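Local atomic coordinates of GCN5-related N-acetyltransferase (Brucella melitensis biovar Abortus 2308, PDB entry 3TCV), a protein that probably transfers an acetyl group from acetyl-CoA to an amine, perhaps a protein N-terminus. Residues 115-129 / 151-165. Residues are numbered along the deposited sequence; the frame is centred on the assembly and turned at random.
Sequences QALMRIDPANGVIEI and FMQYVFDVLGYRRYE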
loop_
_atom_site.group_PDB
_atom_site.type_symbol
_atom_site.label_atom_id
_atom_site.label_comp_id
_atom_site.label_asym_id
_atom_site.label_seq_id
_atom_site.Cartn_x
_atom_site.Cartn_y
_atom_site.Cartn_z
ATOM N N GLN B 115 12.307 -14.705 -7.252
ATOM C CA GLN B 115 11.958 -13.484 -6.514
ATOM C C GLN B 115 11.576 -12.402 -7.517
ATOM O O GLN B 115 11.816 -12.569 -8.705
ATOM C CB GLN B 115 13.148 -13.016 -5.654
ATOM C CG GLN B 115 14.411 -12.670 -6.425
ATOM C CD GLN B 115 15.614 -12.364 -5.533
ATOM O OE1 GLN B 115 15.879 -13.086 -4.579
ATOM N NE2 GLN B 115 16.369 -11.312 -5.867
ATOM N N ALA B 116 11.013 -11.294 -7.044
ATOM C CA ALA B 116 10.547 -10.257 -7.952
ATOM C C ALA B 116 10.686 -8.870 -7.378
ATOM O O ALA B 116 10.645 -8.679 -6.151
ATOM C CB ALA B 116 9.085 -10.527 -8.335
ATOM N N LEU B 117 10.883 -7.912 -8.276
ATOM C CA LEU B 117 10.661 -6.496 -8.008
ATOM C C LEU B 117 9.211 -6.226 -8.362
ATOM O O LEU B 117 8.742 -6.645 -9.441
ATOM C CB LEU B 117 11.609 -5.623 -8.839
ATOM C CG LEU B 117 13.100 -5.739 -8.460
ATOM C CD1 LEU B 117 13.966 -5.018 -9.487
ATOM C CD2 LEU B 117 13.357 -5.203 -7.037
ATOM N N MET B 118 8.481 -5.596 -7.453
ATOM C CA MET B 118 7.033 -5.469 -7.608
ATOM C C MET B 118 6.504 -4.207 -6.967
ATOM O O MET B 118 7.220 -3.522 -6.266
ATOM C CB MET B 118 6.324 -6.699 -7.017
ATOM C CG MET B 118 6.550 -6.923 -5.531
ATOM S SD MET B 118 5.902 -8.537 -5.007
ATOM C CE MET B 118 4.182 -8.071 -4.823
ATOM N N ARG B 119 5.228 -3.936 -7.191
ATOM C CA ARG B 119 4.595 -2.699 -6.749
ATOM C C ARG B 119 5.495 -1.526 -7.107
ATOM O O ARG B 119 5.831 -0.669 -6.279
ATOM C CB ARG B 119 4.237 -2.787 -5.271
ATOM C CG ARG B 119 3.204 -3.910 -5.037
ATOM C CD ARG B 119 2.783 -4.095 -3.594
ATOM N NE ARG B 119 2.409 -2.818 -3.060
ATOM C CZ ARG B 119 3.221 -2.016 -2.369
ATOM N NH1 ARG B 119 4.451 -2.405 -2.058
ATOM N NH2 ARG B 119 2.783 -0.817 -1.980
ATOM N N ILE B 120 5.845 -1.509 -8.391
ATOM C CA ILE B 120 6.819 -0.598 -8.949
ATOM C C ILE B 120 6.180 0.802 -9.095
ATOM O O ILE B 120 5.099 0.948 -9.699
ATOM C CB ILE B 120 7.343 -1.138 -10.308
ATOM C CG1 ILE B 120 7.950 -2.553 -10.157
ATOM C CG2 ILE B 120 8.385 -0.184 -10.888
ATOM C CD1 ILE B 120 8.079 -3.330 -11.469
ATOM N N ASP B 121 6.810 1.814 -8.486
ATOM C CA ASP B 121 6.321 3.196 -8.524
ATOM C C ASP B 121 7.466 4.104 -8.932
ATOM O O ASP B 121 8.104 4.720 -8.085
ATOM C CB ASP B 121 5.784 3.632 -7.172
ATOM C CG ASP B 121 5.233 5.062 -7.191
ATOM O OD1 ASP B 121 5.291 5.718 -8.256
ATOM O OD2 ASP B 121 4.750 5.527 -6.142
ATOM N N PRO B 122 7.734 4.187 -10.242
ATOM C CA PRO B 122 8.809 5.053 -10.739
ATOM C C PRO B 122 8.611 6.538 -10.405
ATOM O O PRO B 122 9.581 7.228 -10.125
ATOM C CB PRO B 122 8.747 4.832 -12.254
ATOM C CG PRO B 122 8.149 3.491 -12.410
ATOM C CD PRO B 122 7.118 3.402 -11.333
ATOM N N ALA B 123 7.365 7.008 -10.391
ATOM C CA ALA B 123 7.076 8.419 -10.125
ATOM C C ALA B 123 7.640 8.878 -8.801
ATOM O O ALA B 123 8.210 9.951 -8.702
ATOM C CB ALA B 123 5.567 8.689 -10.168
ATOM N N ASN B 124 7.480 8.049 -7.774
ATOM C CA ASN B 124 7.964 8.376 -6.452
ATOM C C ASN B 124 9.243 7.632 -6.056
ATOM O O ASN B 124 9.740 7.819 -4.944
ATOM C CB ASN B 124 6.857 8.103 -5.451
ATOM C CG ASN B 124 5.644 8.986 -5.674
ATOM O OD1 ASN B 124 5.720 10.196 -5.510
ATOM N ND2 ASN B 124 4.515 8.382 -6.034
ATOM N N GLY B 125 9.761 6.794 -6.955
ATOM C CA GLY B 125 10.948 5.999 -6.666
ATOM C C GLY B 125 10.719 5.024 -5.524
ATOM O O GLY B 125 11.512 4.967 -4.598
ATOM N N VAL B 126 9.603 4.280 -5.562
ATOM C CA VAL B 126 9.307 3.288 -4.507
ATOM C C VAL B 126 9.152 1.919 -5.158
ATOM O O VAL B 126 8.557 1.805 -6.240
ATOM C CB VAL B 126 8.018 3.660 -3.725
ATOM C CG1 VAL B 126 7.732 2.636 -2.616
ATOM C CG2 VAL B 126 8.133 5.062 -3.135
ATOM N N ILE B 127 9.692 0.875 -4.529
ATOM C CA ILE B 127 9.606 -0.450 -5.101
ATOM C C ILE B 127 9.722 -1.484 -3.993
ATOM O O ILE B 127 10.190 -1.154 -2.905
ATOM C CB ILE B 127 10.724 -0.628 -6.146
ATOM C CG1 ILE B 127 10.464 -1.825 -7.034
ATOM C CG2 ILE B 127 12.098 -0.686 -5.477
ATOM C CD1 ILE B 127 11.300 -1.756 -8.309
ATOM N N GLU B 128 9.242 -2.691 -4.267
ATOM C CA GLU B 128 9.251 -3.802 -3.287
ATOM C C GLU B 128 10.021 -5.005 -3.818
ATOM O O GLU B 128 9.961 -5.324 -5.015
ATOM C CB GLU B 128 7.808 -4.193 -2.907
ATOM C CG GLU B 128 7.670 -5.473 -2.071
ATOM C CD GLU B 128 6.239 -5.969 -1.864
ATOM O OE1 GLU B 128 5.293 -5.169 -1.836
ATOM O OE2 GLU B 128 6.080 -7.194 -1.736
ATOM N N ILE B 129 10.766 -5.658 -2.924
ATOM C CA ILE B 129 11.255 -7.016 -3.186
ATOM C C ILE B 129 10.227 -7.972 -2.594
ATOM O O ILE B 129 9.993 -7.949 -1.415
ATOM C CB ILE B 129 12.677 -7.311 -2.623
ATOM C CG1 ILE B 129 13.016 -8.777 -2.911
ATOM C CG2 ILE B 129 12.816 -6.952 -1.123
ATOM C CD1 ILE B 129 14.455 -9.182 -2.654
ATOM N N PHE B 151 19.348 -7.082 -5.750
ATOM C CA PHE B 151 18.200 -6.234 -6.001
ATOM C C PHE B 151 18.350 -4.873 -5.312
ATOM O O PHE B 151 18.069 -3.834 -5.917
ATOM C CB PHE B 151 16.920 -6.899 -5.484
ATOM C CG PHE B 151 16.166 -7.738 -6.496
ATOM C CD1 PHE B 151 16.701 -8.098 -7.735
ATOM C CD2 PHE B 151 14.893 -8.223 -6.161
ATOM C CE1 PHE B 151 15.952 -8.869 -8.623
ATOM C CE2 PHE B 151 14.155 -8.998 -7.044
ATOM C CZ PHE B 151 14.699 -9.323 -8.273
ATOM N N MET B 152 18.780 -4.883 -4.049
ATOM C CA MET B 152 18.856 -3.650 -3.270
ATOM C C MET B 152 19.860 -2.690 -3.913
ATOM O O MET B 152 19.618 -1.478 -4.061
ATOM C CB MET B 152 19.244 -3.934 -1.827
ATOM C CG MET B 152 19.022 -2.726 -0.924
ATOM S SD MET B 152 18.786 -3.153 0.804
ATOM C CE MET B 152 20.388 -3.763 1.198
ATOM N N GLN B 153 20.983 -3.260 -4.323
ATOM C CA GLN B 153 22.031 -2.488 -4.986
ATOM C C GLN B 153 21.541 -1.855 -6.291
ATOM O O GLN B 153 21.832 -0.693 -6.583
ATOM C CB GLN B 153 23.200 -3.403 -5.296
ATOM C CG GLN B 153 24.405 -2.661 -5.827
ATOM C CD GLN B 153 25.627 -3.533 -5.851
ATOM O OE1 GLN B 153 26.642 -3.215 -5.210
ATOM N NE2 GLN B 153 25.539 -4.647 -6.556
ATOM N N TYR B 154 20.805 -2.641 -7.071
ATOM C CA TYR B 154 20.278 -2.189 -8.361
ATOM C C TYR B 154 19.289 -1.046 -8.171
ATOM O O TYR B 154 19.366 -0.018 -8.857
ATOM C CB TYR B 154 19.620 -3.361 -9.054
ATOM C CG TYR B 154 18.925 -3.036 -10.349
ATOM C CD1 TYR B 154 19.617 -2.473 -11.427
ATOM C CD2 TYR B 154 17.567 -3.335 -10.515
ATOM C CE1 TYR B 154 18.961 -2.208 -12.636
ATOM C CE2 TYR B 154 16.913 -3.070 -11.703
ATOM C CZ TYR B 154 17.607 -2.511 -12.758
ATOM O OH TYR B 154 16.902 -2.270 -13.917
ATOM N N VAL B 155 18.404 -1.241 -7.200
ATOM C CA VAL B 155 17.354 -0.293 -6.871
ATOM C C VAL B 155 17.938 1.065 -6.453
ATOM O O VAL B 155 17.454 2.108 -6.901
ATOM C CB VAL B 155 16.408 -0.925 -5.815
ATOM C CG1 VAL B 155 15.617 0.109 -5.044
ATOM C CG2 VAL B 155 15.514 -1.982 -6.505
ATOM N N PHE B 156 19.004 1.059 -5.651
ATOM C CA PHE B 156 19.560 2.301 -5.128
ATOM C C PHE B 156 20.680 2.871 -5.990
ATOM O O PHE B 156 20.600 4.012 -6.381
ATOM C CB PHE B 156 20.037 2.117 -3.690
ATOM C CG PHE B 156 18.909 1.991 -2.696
ATOM C CD1 PHE B 156 17.966 3.002 -2.567
ATOM C CD2 PHE B 156 18.798 0.894 -1.892
ATOM C CE1 PHE B 156 16.918 2.904 -1.645
ATOM C CE2 PHE B 156 17.754 0.774 -0.986
ATOM C CZ PHE B 156 16.823 1.782 -0.856
ATOM N N ASP B 157 21.699 2.076 -6.287
ATOM C CA ASP B 157 22.824 2.582 -7.075
ATOM C C ASP B 157 22.527 2.767 -8.551
ATOM O O ASP B 157 23.165 3.619 -9.190
ATOM C CB ASP B 157 24.050 1.667 -6.951
ATOM C CG ASP B 157 24.710 1.739 -5.597
ATOM O OD1 ASP B 157 24.484 2.695 -4.825
ATOM O OD2 ASP B 157 25.485 0.810 -5.310
ATOM N N VAL B 158 21.638 1.969 -9.128
ATOM C CA VAL B 158 21.360 2.099 -10.571
ATOM C C VAL B 158 20.067 2.876 -10.824
ATOM O O VAL B 158 20.080 3.866 -11.534
ATOM C CB VAL B 158 21.355 0.742 -11.298
ATOM C CG1 VAL B 158 20.995 0.909 -12.773
ATOM C CG2 VAL B 158 22.721 0.086 -11.156
ATOM N N LEU B 159 18.954 2.420 -10.272
ATOM C CA LEU B 159 17.658 3.087 -10.496
ATOM C C LEU B 159 17.481 4.408 -9.737
ATOM O O LEU B 159 16.724 5.280 -10.165
ATOM C CB LEU B 159 16.518 2.121 -10.190
ATOM C CG LEU B 159 16.384 0.840 -11.029
ATOM C CD1 LEU B 159 15.133 0.086 -10.584
ATOM C CD2 LEU B 159 16.326 1.143 -12.524
ATOM N N GLY B 160 18.187 4.570 -8.626
ATOM C CA GLY B 160 18.137 5.797 -7.828
ATOM C C GLY B 160 16.819 5.970 -7.094
ATOM O O GLY B 160 16.343 7.088 -6.911
ATOM N N TYR B 161 16.238 4.856 -6.640
ATOM C CA TYR B 161 14.973 4.924 -5.886
ATOM C C TYR B 161 15.178 5.449 -4.454
ATOM O O TYR B 161 16.321 5.578 -3.974
ATOM C CB TYR B 161 14.280 3.560 -5.904
ATOM C CG TYR B 161 13.475 3.270 -7.148
ATOM C CD1 TYR B 161 12.216 2.661 -7.065
ATOM C CD2 TYR B 161 13.957 3.568 -8.411
ATOM C CE1 TYR B 161 11.481 2.377 -8.198
ATOM C CE2 TYR B 161 13.223 3.287 -9.551
ATOM C CZ TYR B 161 11.988 2.690 -9.454
ATOM O OH TYR B 161 11.244 2.395 -10.587
ATOM N N ARG B 162 14.068 5.826 -3.803
ATOM C CA ARG B 162 14.082 6.494 -2.502
ATOM C C ARG B 162 13.694 5.548 -1.361
ATOM O O ARG B 162 13.969 5.824 -0.211
ATOM C CB ARG B 162 13.024 7.620 -2.453
ATOM C CG ARG B 162 13.111 8.700 -3.486
ATOM C CD ARG B 162 12.153 9.824 -3.136
ATOM N NE ARG B 162 12.594 10.537 -1.938
ATOM C CZ ARG B 162 11.805 10.950 -0.942
ATOM N NH1 ARG B 162 10.488 10.716 -0.946
ATOM N NH2 ARG B 162 12.340 11.570 0.088
ATOM N N ARG B 163 12.944 4.500 -1.692
ATOM C CA ARG B 163 12.282 3.645 -0.697
ATOM C C ARG B 163 12.149 2.235 -1.256
ATOM O O ARG B 163 11.627 2.028 -2.389
ATOM C CB ARG B 163 10.895 4.239 -0.369
ATOM C CG ARG B 163 9.956 3.374 0.473
ATOM C CD ARG B 163 8.559 3.979 0.625
ATOM N NE ARG B 163 7.670 3.003 1.272
ATOM C CZ ARG B 163 7.686 2.685 2.562
ATOM N NH1 ARG B 163 8.411 3.363 3.415
ATOM N NH2 ARG B 163 6.892 1.731 3.025
ATOM N N TYR B 164 12.632 1.262 -0.477
ATOM C CA TYR B 164 12.689 -0.154 -0.876
ATOM C C TYR B 164 11.957 -0.961 0.194
ATOM O O TYR B 164 12.281 -0.875 1.383
ATOM C CB TYR B 164 14.156 -0.543 -0.973
ATOM C CG TYR B 164 14.487 -1.951 -1.395
ATOM C CD1 TYR B 164 14.002 -2.489 -2.575
ATOM C CD2 TYR B 164 15.336 -2.732 -0.627
ATOM C CE1 TYR B 164 14.368 -3.768 -2.957
ATOM C CE2 TYR B 164 15.711 -4.009 -1.003
ATOM C CZ TYR B 164 15.215 -4.522 -2.178
ATOM O OH TYR B 164 15.579 -5.792 -2.570
ATOM N N GLU B 165 10.897 -1.653 -0.215
ATOM C CA GLU B 165 9.963 -2.223 0.737
ATOM C C GLU B 165 10.050 -3.730 0.862
ATOM O O GLU B 165 10.341 -4.441 -0.122
ATOM C CB GLU B 165 8.518 -1.887 0.329
ATOM C CG GLU B 165 8.169 -0.416 0.278
ATOM C CD GLU B 165 6.838 -0.123 -0.372
ATOM O OE1 GLU B 165 6.207 0.831 0.094
ATOM O OE2 GLU B 165 6.443 -0.805 -1.371
HETATM O O HOH W 1 3.759 1.626 -0.838
HETATM O O HOH W 2 5.801 0.338 -3.869
HETATM O O HOH W 3 8.942 8.780 -2.558
#
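Phe151 is clamped between Leu117 and Gln115: Leu117 CG sits over one face, 3.8 Å from the ring centroid, while Gln115 NE2 lies over the centre of the opposite face, 3.3 Å above its plane. The amide is tilted 61° to the ring; its NE2 is held by Ala147 O and its OE1 by Trp134 NE1. Ile127 CG2 meets Val155 CG1 at 3.6 Å and touches the edge of the Tyr164 ring, whose hydroxyl bonds to Gln148. The strands carrying Ile127 and Tyr164, 126-129 and 163-165, run parallel, joined by bonds such as Glu165 N to Ile127 O (2.8 Å); with helix 142-158 they form a right-handed beta-alpha-beta crossover of the GNAT fold. Just before strand 126-129, Gly125, in a G1 beta bulge, lays CA over the Tyr161 ring, and its O accepts from both Arg162 N and Arg163 N. On the face of Val126 and Glu128, Arg119 NH1 reaches Glu165 OE2 at 2.6 Å, from above the carboxylate plane, and also pairs with Glu128 OE1. Arg163, extended with CG anti to the backbone N (chi1 170°), runs alongside Val126, CD 3.6 Å from Val126 CG1, and its NE and NH2 both grip Glu165 OE1. Glu187 shares that NH2; Arg191 O of the second subunit takes NH1.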